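PDB 4XEA: peptidase M16 domain protein from Alicyclobacillus acidocaldarius subsp. acidocaldarius DSM 446, which probably acts as a metal-dependent peptidase of the M16 (insulinase) family, with a nickel ion held in its metal site in this crystal. Local coordinates for residues V20-R25 with G200-D205; N193-I198 with N373-F378; Y32-T37 with H94-F99; A80-S85 with I105-G110. All coordinates share one frame; numbering follows the deposited sequence.

Contact 1: residues V20-R25 with G200-D205; sequences VTLMPR and GGFDAD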
loop_
_atom_site.group_PDB
_atom_site.type_symbol
_atom_site.label_atom_id
_atom_site.label_comp_id
_atom_site.label_asym_id
_atom_site.label_seq_id
_atom_site.Cartn_x
_atom_site.Cartn_y
_atom_site.Cartn_z
ATOM N N VAL A 20 -16.409 17.985 15.058
ATOM C CA VAL A 20 -16.817 17.045 14.056
ATOM C C VAL A 20 -16.639 17.697 12.698
ATOM O O VAL A 20 -17.008 18.860 12.513
ATOM C CB VAL A 20 -18.300 16.606 14.178
ATOM C CG1 VAL A 20 -18.664 15.528 13.063
ATOM C CG2 VAL A 20 -18.615 16.048 15.577
ATOM N N THR A 21 -16.088 16.937 11.746
ATOM C CA THR A 21 -15.998 17.375 10.348
ATOM C C THR A 21 -16.524 16.268 9.456
ATOM O O THR A 21 -15.991 15.161 9.489
ATOM C CB THR A 21 -14.552 17.709 9.952
ATOM O OG1 THR A 21 -14.152 18.946 10.607
ATOM C CG2 THR A 21 -14.436 17.873 8.431
ATOM N N LEU A 22 -17.571 16.564 8.681
ATOM C CA LEU A 22 -18.156 15.614 7.753
ATOM C C LEU A 22 -17.888 16.088 6.324
ATOM O O LEU A 22 -18.030 17.272 6.012
ATOM C CB LEU A 22 -19.667 15.467 7.970
ATOM C CG LEU A 22 -20.194 15.103 9.364
ATOM C CD1 LEU A 22 -21.759 15.120 9.391
ATOM C CD2 LEU A 22 -19.647 13.770 9.864
HETATM N N MSE A 23 -17.463 15.161 5.475
HETATM C CA MSE A 23 -17.219 15.429 4.057
HETATM C C MSE A 23 -18.013 14.447 3.177
HETATM O O MSE A 23 -17.455 13.483 2.645
HETATM C CB MSE A 23 -15.710 15.316 3.763
HETATM C CG MSE A 23 -14.893 16.467 4.331
HETATM SE SE MSE A 23 -12.986 16.104 4.154
HETATM C CE MSE A 23 -12.777 15.037 5.779
ATOM N N PRO A 24 -19.327 14.689 3.004
ATOM C CA PRO A 24 -20.128 13.776 2.194
ATOM C C PRO A 24 -19.739 13.804 0.706
ATOM O O PRO A 24 -19.550 14.868 0.143
ATOM C CB PRO A 24 -21.566 14.284 2.412
ATOM C CG PRO A 24 -21.422 15.711 2.855
ATOM C CD PRO A 24 -20.132 15.769 3.608
ATOM N N ARG A 25 -19.584 12.626 0.095
ATOM C CA ARG A 25 -19.203 12.479 -1.320
ATOM C C ARG A 25 -20.128 11.402 -1.856
ATOM O O ARG A 25 -19.815 10.221 -1.765
ATOM C CB ARG A 25 -17.720 12.082 -1.445
ATOM C CG ARG A 25 -16.768 12.989 -0.642
ATOM C CD ARG A 25 -15.336 12.444 -0.591
ATOM N NE ARG A 25 -14.711 12.486 -1.912
ATOM C CZ ARG A 25 -13.697 11.724 -2.325
ATOM N NH1 ARG A 25 -13.120 10.837 -1.519
ATOM N NH2 ARG A 25 -13.258 11.857 -3.572
ATOM N N GLY A 200 -16.946 10.355 2.697
ATOM C CA GLY A 200 -17.411 9.344 1.758
ATOM C C GLY A 200 -18.905 9.362 1.498
ATOM O O GLY A 200 -19.570 10.408 1.638
ATOM N N GLY A 201 -19.429 8.197 1.113
ATOM C CA GLY A 201 -20.828 8.056 0.647
ATOM C C GLY A 201 -21.870 7.936 1.745
ATOM O O GLY A 201 -22.465 6.896 1.915
ATOM N N PHE A 202 -22.092 9.006 2.494
ATOM C CA PHE A 202 -23.099 9.016 3.576
ATOM C C PHE A 202 -23.912 10.299 3.527
ATOM O O PHE A 202 -23.480 11.286 2.931
ATOM C CB PHE A 202 -22.421 8.920 4.938
ATOM C CG PHE A 202 -21.548 10.134 5.273
ATOM C CD1 PHE A 202 -20.259 10.263 4.752
ATOM C CD2 PHE A 202 -22.041 11.154 6.076
ATOM C CE1 PHE A 202 -19.487 11.380 5.031
ATOM C CE2 PHE A 202 -21.258 12.276 6.377
ATOM C CZ PHE A 202 -19.977 12.386 5.854
ATOM N N ASP A 203 -25.064 10.297 4.193
ATOM C CA ASP A 203 -25.927 11.481 4.230
ATOM C C ASP A 203 -25.492 12.310 5.393
ATOM O O ASP A 203 -25.547 11.848 6.524
ATOM C CB ASP A 203 -27.403 11.075 4.366
ATOM C CG ASP A 203 -28.327 12.269 4.416
ATOM O OD1 ASP A 203 -28.215 13.120 5.321
ATOM O OD2 ASP A 203 -29.168 12.362 3.532
ATOM N N ALA A 204 -25.044 13.527 5.124
ATOM C CA ALA A 204 -24.470 14.364 6.179
ATOM C C ALA A 204 -25.505 14.813 7.230
ATOM O O ALA A 204 -25.200 14.905 8.422
ATOM C CB ALA A 204 -23.742 15.575 5.572
ATOM N N ASP A 205 -26.734 15.068 6.797
ATOM C CA ASP A 205 -27.785 15.492 7.736
ATOM C C ASP A 205 -28.120 14.324 8.667
ATOM O O ASP A 205 -28.306 14.506 9.864
ATOM C CB ASP A 205 -29.065 15.934 7.001
ATOM C CG ASP A 205 -28.844 17.114 6.045
ATOM O OD1 ASP A 205 -28.093 18.055 6.369
ATOM O OD2 ASP A 205 -29.473 17.104 4.965
#
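Two nearly straight backbone hydrogen bonds tie the end of strand 19-24 to G200. G200 N donates to M23 O at 3.2 Å, and R25 N donates to G200 O at a short 2.7 Å, so G200 is held through both its N and its O by the residues flanking P24. G200 O also accepts from F202 N, closing an inverse gamma turn centred on G201. The P24-G200 pair is a parallel bridge at the ends of the neighbouring strands 19-24 and 194-200 of the mixed sheet, where the chain turns through D203, the N-cap residue, into helix 204-216. F202 has its CG in the crowded position between backbone N and carbonyl carbon (chi1 65°), which brings the ring tip back to the strand: CZ lies 3.8 Å from L22 CB, which meets the ring at its edge, while P24 CB sits over the rim of one face. An alanine in place of F202 would remove the ring that L22 and P24 pack on and would probably loosen the turn. A204 CB touches P24 CG at 3.6 Å, and L22 CD1 reaches A204 O. The guanidinium of R25 leads away to N367 and the D365 carbonyl.

Contact 2: residues N193-I198 with N373-F378; sequences NMVLVI and NWVTYF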
loop_
_atom_site.group_PDB
_atom_site.type_symbol
_atom_site.label_atom_id
_atom_site.label_comp_id
_atom_site.label_asym_id
_atom_site.label_seq_id
_atom_site.Cartn_x
_atom_site.Cartn_y
_atom_site.Cartn_z
ATOM N N ASN A 193 -10.994 16.775 24.135
ATOM C CA ASN A 193 -9.623 16.489 23.699
ATOM C C ASN A 193 -9.564 15.696 22.390
ATOM O O ASN A 193 -8.489 15.196 22.007
ATOM C CB ASN A 193 -8.838 15.743 24.777
ATOM C CG ASN A 193 -7.286 15.791 24.527
ATOM O OD1 ASN A 193 -6.713 16.845 24.234
ATOM N ND2 ASN A 193 -6.630 14.669 24.729
HETATM N N MSE A 194 -10.719 15.556 21.731
HETATM C CA MSE A 194 -10.855 14.640 20.588
HETATM C C MSE A 194 -11.464 15.272 19.337
HETATM O O MSE A 194 -11.904 16.433 19.352
HETATM C CB MSE A 194 -11.635 13.374 20.999
HETATM C CG MSE A 194 -11.005 12.616 22.152
HETATM SE SE MSE A 194 -11.716 10.836 22.503
HETATM C CE MSE A 194 -11.205 9.860 20.870
ATOM N N VAL A 195 -11.484 14.488 18.248
ATOM C CA VAL A 195 -11.973 14.941 16.964
ATOM C C VAL A 195 -12.558 13.734 16.230
ATOM O O VAL A 195 -12.053 12.615 16.379
ATOM C CB VAL A 195 -10.885 15.650 16.128
ATOM C CG1 VAL A 195 -9.756 14.660 15.650
ATOM C CG2 VAL A 195 -11.506 16.445 14.970
ATOM N N LEU A 196 -13.662 13.976 15.512
ATOM C CA LEU A 196 -14.356 12.976 14.698
ATOM C C LEU A 196 -14.462 13.507 13.273
ATOM O O LEU A 196 -15.026 14.590 13.047
ATOM C CB LEU A 196 -15.766 12.709 15.249
ATOM C CG LEU A 196 -16.635 11.677 14.516
ATOM C CD1 LEU A 196 -15.954 10.274 14.533
ATOM C CD2 LEU A 196 -18.030 11.628 15.139
ATOM N N VAL A 197 -13.925 12.739 12.315
ATOM C CA VAL A 197 -13.854 13.170 10.907
ATOM C C VAL A 197 -14.328 12.003 10.040
ATOM O O VAL A 197 -13.930 10.868 10.257
ATOM C CB VAL A 197 -12.449 13.640 10.517
ATOM C CG1 VAL A 197 -12.406 14.154 9.110
ATOM C CG2 VAL A 197 -11.963 14.784 11.496
ATOM N N ILE A 198 -15.221 12.304 9.100
ATOM C CA ILE A 198 -15.866 11.273 8.271
ATOM C C ILE A 198 -15.917 11.769 6.842
ATOM O O ILE A 198 -16.343 12.901 6.595
ATOM C CB ILE A 198 -17.290 10.989 8.735
ATOM C CG1 ILE A 198 -17.333 10.788 10.242
ATOM C CG2 ILE A 198 -17.888 9.721 8.021
ATOM C CD1 ILE A 198 -18.732 10.515 10.774
ATOM N N ASN A 373 -5.561 13.215 7.428
ATOM C CA ASN A 373 -4.930 14.540 7.455
ATOM C C ASN A 373 -5.721 15.646 8.139
ATOM O O ASN A 373 -5.138 16.469 8.867
ATOM C CB ASN A 373 -4.467 14.908 6.077
ATOM C CG ASN A 373 -3.259 14.097 5.697
ATOM O OD1 ASN A 373 -2.184 14.434 6.092
ATOM N ND2 ASN A 373 -3.453 12.956 5.071
ATOM N N TRP A 374 -7.036 15.639 7.993
ATOM C CA TRP A 374 -7.875 16.608 8.715
ATOM C C TRP A 374 -7.655 16.407 10.209
ATOM O O TRP A 374 -7.355 17.367 10.961
ATOM C CB TRP A 374 -9.381 16.475 8.373
ATOM C CG TRP A 374 -10.065 17.786 8.473
ATOM C CD1 TRP A 374 -10.380 18.590 7.435
ATOM C CD2 TRP A 374 -10.500 18.465 9.662
ATOM N NE1 TRP A 374 -10.988 19.721 7.880
ATOM C CE2 TRP A 374 -11.020 19.700 9.255
ATOM C CE3 TRP A 374 -10.454 18.170 11.033
ATOM C CZ2 TRP A 374 -11.564 20.639 10.164
ATOM C CZ3 TRP A 374 -10.975 19.118 11.962
ATOM C CH2 TRP A 374 -11.481 20.342 11.525
ATOM N N VAL A 375 -7.715 15.138 10.617
ATOM C CA VAL A 375 -7.498 14.767 12.021
ATOM C C VAL A 375 -6.142 15.221 12.541
ATOM O O VAL A 375 -6.032 15.838 13.617
ATOM C CB VAL A 375 -7.584 13.257 12.239
ATOM C CG1 VAL A 375 -7.073 12.907 13.621
ATOM C CG2 VAL A 375 -9.064 12.741 12.032
ATOM N N THR A 376 -5.117 14.861 11.780
ATOM C CA THR A 376 -3.741 15.081 12.189
ATOM C C THR A 376 -3.391 16.551 12.331
ATOM O O THR A 376 -2.833 16.950 13.346
ATOM C CB THR A 376 -2.745 14.316 11.240
ATOM O OG1 THR A 376 -2.940 12.912 11.455
ATOM C CG2 THR A 376 -1.328 14.620 11.642
ATOM N N TYR A 377 -3.694 17.358 11.329
ATOM C CA TYR A 377 -3.411 18.790 11.414
ATOM C C TYR A 377 -4.267 19.499 12.466
ATOM O O TYR A 377 -3.797 20.403 13.157
ATOM C CB TYR A 377 -3.555 19.456 10.039
ATOM C CG TYR A 377 -2.413 19.093 9.070
ATOM C CD1 TYR A 377 -1.081 19.219 9.488
ATOM C CD2 TYR A 377 -2.643 18.645 7.767
ATOM C CE1 TYR A 377 -0.039 18.921 8.676
ATOM C CE2 TYR A 377 -1.550 18.356 6.896
ATOM C CZ TYR A 377 -0.258 18.494 7.393
ATOM O OH TYR A 377 0.881 18.219 6.663
ATOM N N PHE A 378 -5.538 19.111 12.579
ATOM C CA PHE A 378 -6.390 19.671 13.645
ATOM C C PHE A 378 -5.804 19.443 15.036
ATOM O O PHE A 378 -5.607 20.387 15.814
ATOM C CB PHE A 378 -7.830 19.124 13.567
ATOM C CG PHE A 378 -8.663 19.565 14.730
ATOM C CD1 PHE A 378 -9.265 20.800 14.726
ATOM C CD2 PHE A 378 -8.755 18.756 15.852
ATOM C CE1 PHE A 378 -10.006 21.237 15.842
ATOM C CE2 PHE A 378 -9.448 19.178 16.983
ATOM C CZ PHE A 378 -10.063 20.412 16.992
#
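Helix 367-379 packs on one face of the mixed alpha/beta sheet of the M16 fold, and in this contact it runs along the inner strand 194-200. The short segments are nearly antiparallel, at 157°, with axes 8.6 Å apart, and no hydrogen bond joins them: the interface is made of branched and aromatic side chains. Alternate strand residues V195 and V197 point at the helix, whereas L196 lies on the reverse face, against L112 and L113 of helix 105-116.

V375 meets both strand valines, one with each methyl group. Its CG2 touches V197 CG2 at 3.6 Å, the two side chains running antiparallel past one another, and its CG1 lies 3.8 Å from V195 CG1. The latter methyl is placed by the less usual rotamer of V195, with CG1 in the crowded position between backbone N and carbonyl carbon (chi1 68°). The same torsion sets V195 CG2 anti to the backbone N, turned to the aromatic side of the helix.

That side is formed by W374 and F378, one helical turn apart. W374 crosses V197 at about a right angle, and its six-membered-ring atom CE3 comes within 3.7 Å of V197 CG2. Its indole also packs edge-to-face with F385 and reaches T21 of strand 19-24, so the tryptophan spans two neighbouring strands. F378, with CG anti to its backbone N, passes alongside V195 in the opposite sense and brings CD2 to 3.7 Å from V195 CG2.

Contact 3: residues Y32-T37 with H94-F99; sequences YAMFAT and HTAYYF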
loop_
_atom_site.group_PDB
_atom_site.type_symbol
_atom_site.label_atom_id
_atom_site.label_comp_id
_atom_site.label_asym_id
_atom_site.label_seq_id
_atom_site.Cartn_x
_atom_site.Cartn_y
_atom_site.Cartn_z
ATOM N N TYR A 32 -15.404 6.459 5.312
ATOM C CA TYR A 32 -14.235 6.239 6.141
ATOM C C TYR A 32 -14.363 7.240 7.284
ATOM O O TYR A 32 -14.622 8.441 7.068
ATOM C CB TYR A 32 -12.959 6.438 5.304
ATOM C CG TYR A 32 -11.613 6.117 5.985
ATOM C CD1 TYR A 32 -11.067 6.972 6.961
ATOM C CD2 TYR A 32 -10.864 5.001 5.625
ATOM C CE1 TYR A 32 -9.830 6.690 7.575
ATOM C CE2 TYR A 32 -9.610 4.718 6.238
ATOM C CZ TYR A 32 -9.112 5.576 7.202
ATOM O OH TYR A 32 -7.905 5.316 7.829
ATOM N N ALA A 33 -14.259 6.737 8.506
ATOM C CA ALA A 33 -14.532 7.543 9.696
ATOM C C ALA A 33 -13.380 7.363 10.696
ATOM O O ALA A 33 -12.928 6.237 10.912
ATOM C CB ALA A 33 -15.848 7.068 10.309
HETATM N N MSE A 34 -12.949 8.448 11.350
HETATM C CA MSE A 34 -11.885 8.344 12.339
HETATM C C MSE A 34 -12.217 9.219 13.558
HETATM O O MSE A 34 -12.609 10.386 13.392
HETATM C CB MSE A 34 -10.544 8.771 11.723
HETATM C CG MSE A 34 -9.333 8.829 12.722
HETATM SE SE MSE A 34 -7.581 9.158 11.900
HETATM C CE MSE A 34 -7.247 7.443 11.013
ATOM N N PHE A 35 -12.104 8.611 14.746
ATOM C CA PHE A 35 -12.290 9.262 16.036
ATOM C C PHE A 35 -10.918 9.215 16.745
ATOM O O PHE A 35 -10.421 8.129 17.028
ATOM C CB PHE A 35 -13.360 8.463 16.819
ATOM C CG PHE A 35 -13.895 9.131 18.071
ATOM C CD1 PHE A 35 -13.843 10.498 18.272
ATOM C CD2 PHE A 35 -14.557 8.354 19.013
ATOM C CE1 PHE A 35 -14.372 11.078 19.438
ATOM C CE2 PHE A 35 -15.109 8.928 20.173
ATOM C CZ PHE A 35 -14.998 10.287 20.379
ATOM N N ALA A 36 -10.288 10.368 16.972
ATOM C CA ALA A 36 -8.921 10.415 17.509
ATOM C C ALA A 36 -8.788 11.309 18.682
ATOM O O ALA A 36 -9.549 12.287 18.812
ATOM C CB ALA A 36 -7.932 10.834 16.436
ATOM N N THR A 37 -7.789 10.996 19.516
ATOM C CA THR A 37 -7.502 11.788 20.720
ATOM C C THR A 37 -6.116 12.409 20.637
ATOM O O THR A 37 -5.177 11.785 20.140
ATOM C CB THR A 37 -7.621 10.954 22.015
ATOM O OG1 THR A 37 -7.221 11.735 23.145
ATOM C CG2 THR A 37 -6.753 9.724 21.909
ATOM N N HIS A 94 -0.868 11.199 18.921
ATOM C CA HIS A 94 -2.304 10.908 18.920
ATOM C C HIS A 94 -2.541 9.403 18.850
ATOM O O HIS A 94 -1.629 8.608 18.524
ATOM C CB HIS A 94 -3.049 11.682 17.794
ATOM C CG HIS A 94 -2.762 11.195 16.400
ATOM N ND1 HIS A 94 -1.743 11.710 15.617
ATOM C CD2 HIS A 94 -3.372 10.247 15.644
ATOM C CE1 HIS A 94 -1.743 11.092 14.439
ATOM N NE2 HIS A 94 -2.737 10.218 14.424
ATOM N N THR A 95 -3.757 9.020 19.252
ATOM C CA THR A 95 -4.283 7.675 19.104
ATOM C C THR A 95 -5.571 7.789 18.294
ATOM O O THR A 95 -6.415 8.678 18.553
ATOM C CB THR A 95 -4.617 7.018 20.483
ATOM O OG1 THR A 95 -3.540 7.208 21.413
ATOM C CG2 THR A 95 -4.878 5.525 20.325
ATOM N N ALA A 96 -5.701 6.907 17.301
ATOM C CA ALA A 96 -6.807 6.941 16.342
ATOM C C ALA A 96 -7.546 5.601 16.246
ATOM O O ALA A 96 -6.912 4.529 16.235
ATOM C CB ALA A 96 -6.300 7.328 14.956
ATOM N N TYR A 97 -8.884 5.714 16.159
ATOM C CA TYR A 97 -9.835 4.621 15.951
ATOM C C TYR A 97 -10.640 4.905 14.679
ATOM O O TYR A 97 -11.168 6.016 14.490
ATOM C CB TYR A 97 -10.757 4.483 17.177
ATOM C CG TYR A 97 -9.965 4.328 18.474
ATOM C CD1 TYR A 97 -9.611 3.065 18.932
ATOM C CD2 TYR A 97 -9.484 5.443 19.176
ATOM C CE1 TYR A 97 -8.849 2.890 20.048
ATOM C CE2 TYR A 97 -8.709 5.277 20.342
ATOM C CZ TYR A 97 -8.392 3.998 20.762
ATOM O OH TYR A 97 -7.636 3.794 21.891
ATOM N N TYR A 98 -10.728 3.920 13.769
ATOM C CA TYR A 98 -11.323 4.221 12.469
ATOM C C TYR A 98 -11.985 3.014 11.845
ATOM O O TYR A 98 -11.596 1.886 12.144
ATOM C CB TYR A 98 -10.260 4.793 11.544
ATOM C CG TYR A 98 -9.069 3.881 11.267
ATOM C CD1 TYR A 98 -9.033 3.100 10.128
ATOM C CD2 TYR A 98 -7.975 3.822 12.143
ATOM C CE1 TYR A 98 -7.946 2.259 9.851
ATOM C CE2 TYR A 98 -6.867 2.997 11.866
ATOM C CZ TYR A 98 -6.868 2.231 10.722
ATOM O OH TYR A 98 -5.823 1.388 10.459
ATOM N N PHE A 99 -13.023 3.259 11.032
ATOM C CA PHE A 99 -13.637 2.218 10.264
ATOM C C PHE A 99 -13.765 2.658 8.828
ATOM O O PHE A 99 -13.710 3.844 8.497
ATOM C CB PHE A 99 -15.022 1.793 10.852
ATOM C CG PHE A 99 -16.143 2.791 10.644
ATOM C CD1 PHE A 99 -16.801 2.884 9.429
ATOM C CD2 PHE A 99 -16.577 3.596 11.699
ATOM C CE1 PHE A 99 -17.844 3.787 9.244
ATOM C CE2 PHE A 99 -17.627 4.501 11.523
ATOM C CZ PHE A 99 -18.256 4.601 10.298
#
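Y32 and Y98 project alongside each other, their rings nearly parallel (17° between planes) but offset with little overlap, the centroids 5.7 Å from each other. The approach is made by the phenol end of Y32, whose OH lies 3.4 Å from Y98 CD1. Y98 takes the crowded chi1 of 60°, with CG between backbone N and carbonyl carbon, and the selenomethionine M34 runs beside it: M34 CE packs against Y98 CD2, while SE rests on A96 CB at 3.8 Å. M34, A36, A96 and Y98 share one face of the sheet, where helix 367-379 packs on M34 and A36.

The strands carrying them, 31-37 and 95-101, are antiparallel neighbours in the six-stranded mixed sheet. A33-F99, F35-Y97 and T37-T95 are hydrogen-bonded pairs, each with both of its backbone bonds; F35 N to Y97 O, at 2.8 Å, is the shortest and lies nearly along the C=O axis.

On the face of A33, F35 and Y97, which packs partly on helix 105-116, F99 folds back with chi1 73° and offers its ring face to A33. The methyl CB stands 3.6 Å from the ring centroid, a tight CH-pi contact. Y97 instead turns its ring edge to F35 O, and its hydroxyl hydrogen-bonds to Y189. T37 CG2 lies 3.7 Å from T95 CB, the OG1 atoms being engaged by the F188 and Y39 carbonyls respectively.

Contact 4: residues A80-S85 with I105-G110; sequences AAHGAS and IAKHVG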
loop_
_atom_site.group_PDB
_atom_site.type_symbol
_atom_site.label_atom_id
_atom_site.label_comp_id
_atom_site.label_asym_id
_atom_site.label_seq_id
_atom_site.Cartn_x
_atom_site.Cartn_y
_atom_site.Cartn_z
ATOM N N ALA A 80 -18.470 -5.553 11.361
ATOM C CA ALA A 80 -18.397 -6.516 10.249
ATOM C C ALA A 80 -19.767 -7.080 9.831
ATOM O O ALA A 80 -20.052 -7.211 8.629
ATOM C CB ALA A 80 -17.436 -7.653 10.613
ATOM N N ALA A 81 -20.598 -7.417 10.820
ATOM C CA ALA A 81 -21.949 -7.909 10.556
ATOM C C ALA A 81 -22.801 -6.896 9.772
ATOM O O ALA A 81 -23.788 -7.282 9.154
ATOM C CB ALA A 81 -22.648 -8.285 11.873
ATOM N N HIS A 82 -22.412 -5.615 9.780
ATOM C CA HIS A 82 -23.137 -4.576 9.026
ATOM C C HIS A 82 -22.307 -3.845 7.945
ATOM O O HIS A 82 -22.641 -2.730 7.549
ATOM C CB HIS A 82 -23.782 -3.584 10.012
ATOM C CG HIS A 82 -24.728 -4.236 10.971
ATOM N ND1 HIS A 82 -26.041 -4.499 10.653
ATOM C CD2 HIS A 82 -24.544 -4.703 12.230
ATOM C CE1 HIS A 82 -26.629 -5.089 11.679
ATOM N NE2 HIS A 82 -25.742 -5.227 12.648
ATOM N N GLY A 83 -21.248 -4.488 7.454
ATOM C CA GLY A 83 -20.547 -4.036 6.242
ATOM C C GLY A 83 -19.517 -2.927 6.469
ATOM O O GLY A 83 -19.456 -1.950 5.712
ATOM N N ALA A 84 -18.724 -3.073 7.525
ATOM C CA ALA A 84 -17.599 -2.174 7.798
ATOM C C ALA A 84 -16.565 -2.957 8.560
ATOM O O ALA A 84 -16.858 -4.045 9.060
ATOM C CB ALA A 84 -18.043 -0.941 8.623
ATOM N N SER A 85 -15.365 -2.403 8.651
ATOM C CA SER A 85 -14.335 -2.956 9.530
ATOM C C SER A 85 -13.556 -1.842 10.219
ATOM O O SER A 85 -13.398 -0.750 9.671
ATOM C CB SER A 85 -13.393 -3.881 8.764
ATOM O OG SER A 85 -12.453 -3.122 8.045
ATOM N N ILE A 105 -24.181 3.226 7.946
ATOM C CA ILE A 105 -23.207 4.163 8.462
ATOM C C ILE A 105 -23.683 4.703 9.810
ATOM O O ILE A 105 -22.873 4.838 10.720
ATOM C CB ILE A 105 -22.926 5.295 7.428
ATOM C CG1 ILE A 105 -22.445 4.689 6.101
ATOM C CG2 ILE A 105 -21.888 6.260 7.939
ATOM C CD1 ILE A 105 -21.268 3.725 6.244
ATOM N N ALA A 106 -24.993 4.946 9.968
ATOM C CA ALA A 106 -25.562 5.383 11.263
ATOM C C ALA A 106 -25.150 4.443 12.389
ATOM O O ALA A 106 -24.682 4.891 13.445
ATOM C CB ALA A 106 -27.117 5.510 11.208
ATOM N N LYS A 107 -25.271 3.143 12.144
ATOM C CA LYS A 107 -24.908 2.134 13.142
ATOM C C LYS A 107 -23.419 2.168 13.467
ATOM O O LYS A 107 -23.045 2.109 14.642
ATOM C CB LYS A 107 -25.317 0.730 12.680
ATOM C CG LYS A 107 -25.078 -0.369 13.719
ATOM C CD LYS A 107 -26.039 -1.536 13.536
ATOM C CE LYS A 107 -27.379 -1.251 14.233
ATOM N NZ LYS A 107 -28.391 -2.275 13.962
ATOM N N HIS A 108 -22.580 2.301 12.439
ATOM C CA HIS A 108 -21.151 2.215 12.615
ATOM C C HIS A 108 -20.625 3.437 13.384
ATOM O O HIS A 108 -19.796 3.301 14.272
ATOM C CB HIS A 108 -20.419 2.093 11.275
ATOM C CG HIS A 108 -20.764 0.849 10.510
ATOM N ND1 HIS A 108 -20.683 -0.409 11.064
ATOM C CD2 HIS A 108 -21.191 0.675 9.237
ATOM C CE1 HIS A 108 -21.064 -1.306 10.172
ATOM N NE2 HIS A 108 -21.381 -0.675 9.055
ATOM N N VAL A 109 -21.109 4.622 13.035
ATOM C CA VAL A 109 -20.723 5.818 13.773
ATOM C C VAL A 109 -21.083 5.720 15.253
ATOM O O VAL A 109 -20.301 6.123 16.115
ATOM C CB VAL A 109 -21.329 7.093 13.171
ATOM C CG1 VAL A 109 -20.964 8.321 14.073
ATOM C CG2 VAL A 109 -20.793 7.281 11.763
ATOM N N GLY A 110 -22.280 5.212 15.525
ATOM C CA GLY A 110 -22.750 4.922 16.888
ATOM C C GLY A 110 -21.833 3.939 17.618
ATOM O O GLY A 110 -21.463 4.163 18.768
#
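H82 O is held across the contact by one hydrogen bond, from H108 NE2 at 2.8 Å. The carbonyl belongs to the Schellman motif that ends helix 75-80, where G83, with positive phi, is the C-prime residue and the chain turns into edge strand 84-90. The bond is bent, 142° at the hydrogen, and the donor stands well above the carbonyl plane, although the oxygen lies close to the plane of the H108 ring.

The same imidazole is packed on one face by A84, whose CB sits over the ring centre, 3.4 Å from the centroid, in a close CH-pi contact. An alanine in place of H108 would take away the donor to H82 O and the ring under A84, and would probably loosen the turn against helix 105-116.

One residue earlier on the helix, on the more exposed side of the contact, K107 crosses the imidazole of H82 obliquely. Its bend at chi3 directs only CE and NZ; the extended start of the chain, with CG anti to the backbone N and chi2 at 153°, lays CD almost directly above the H82 ring, 3.8 Å from the centroid.

In the fold
Contacts 1 to 3 are buried and contact 4 is only partly so, yet all four reach the same mixed sheet. Contacts 2 and 3 lie deepest, on adjoining strands with centres about 8 Å apart: M34 and A36 bond to V197 and V195. Their chemistry differs, contact 3 being strand pairing by backbone hydrogen bonds and contact 2 purely apolar helix-on-sheet packing. Contact 1 continues strand 194-200 to its end, mixing two backbone bonds with turn packing. Contact 4, by contrast, relies on a side-chain-to-backbone bond and CH-pi contacts. F99 links contacts 3 and 4 by touching H108 and A84, while I105 of contact 4 packs on F202 of contact 1.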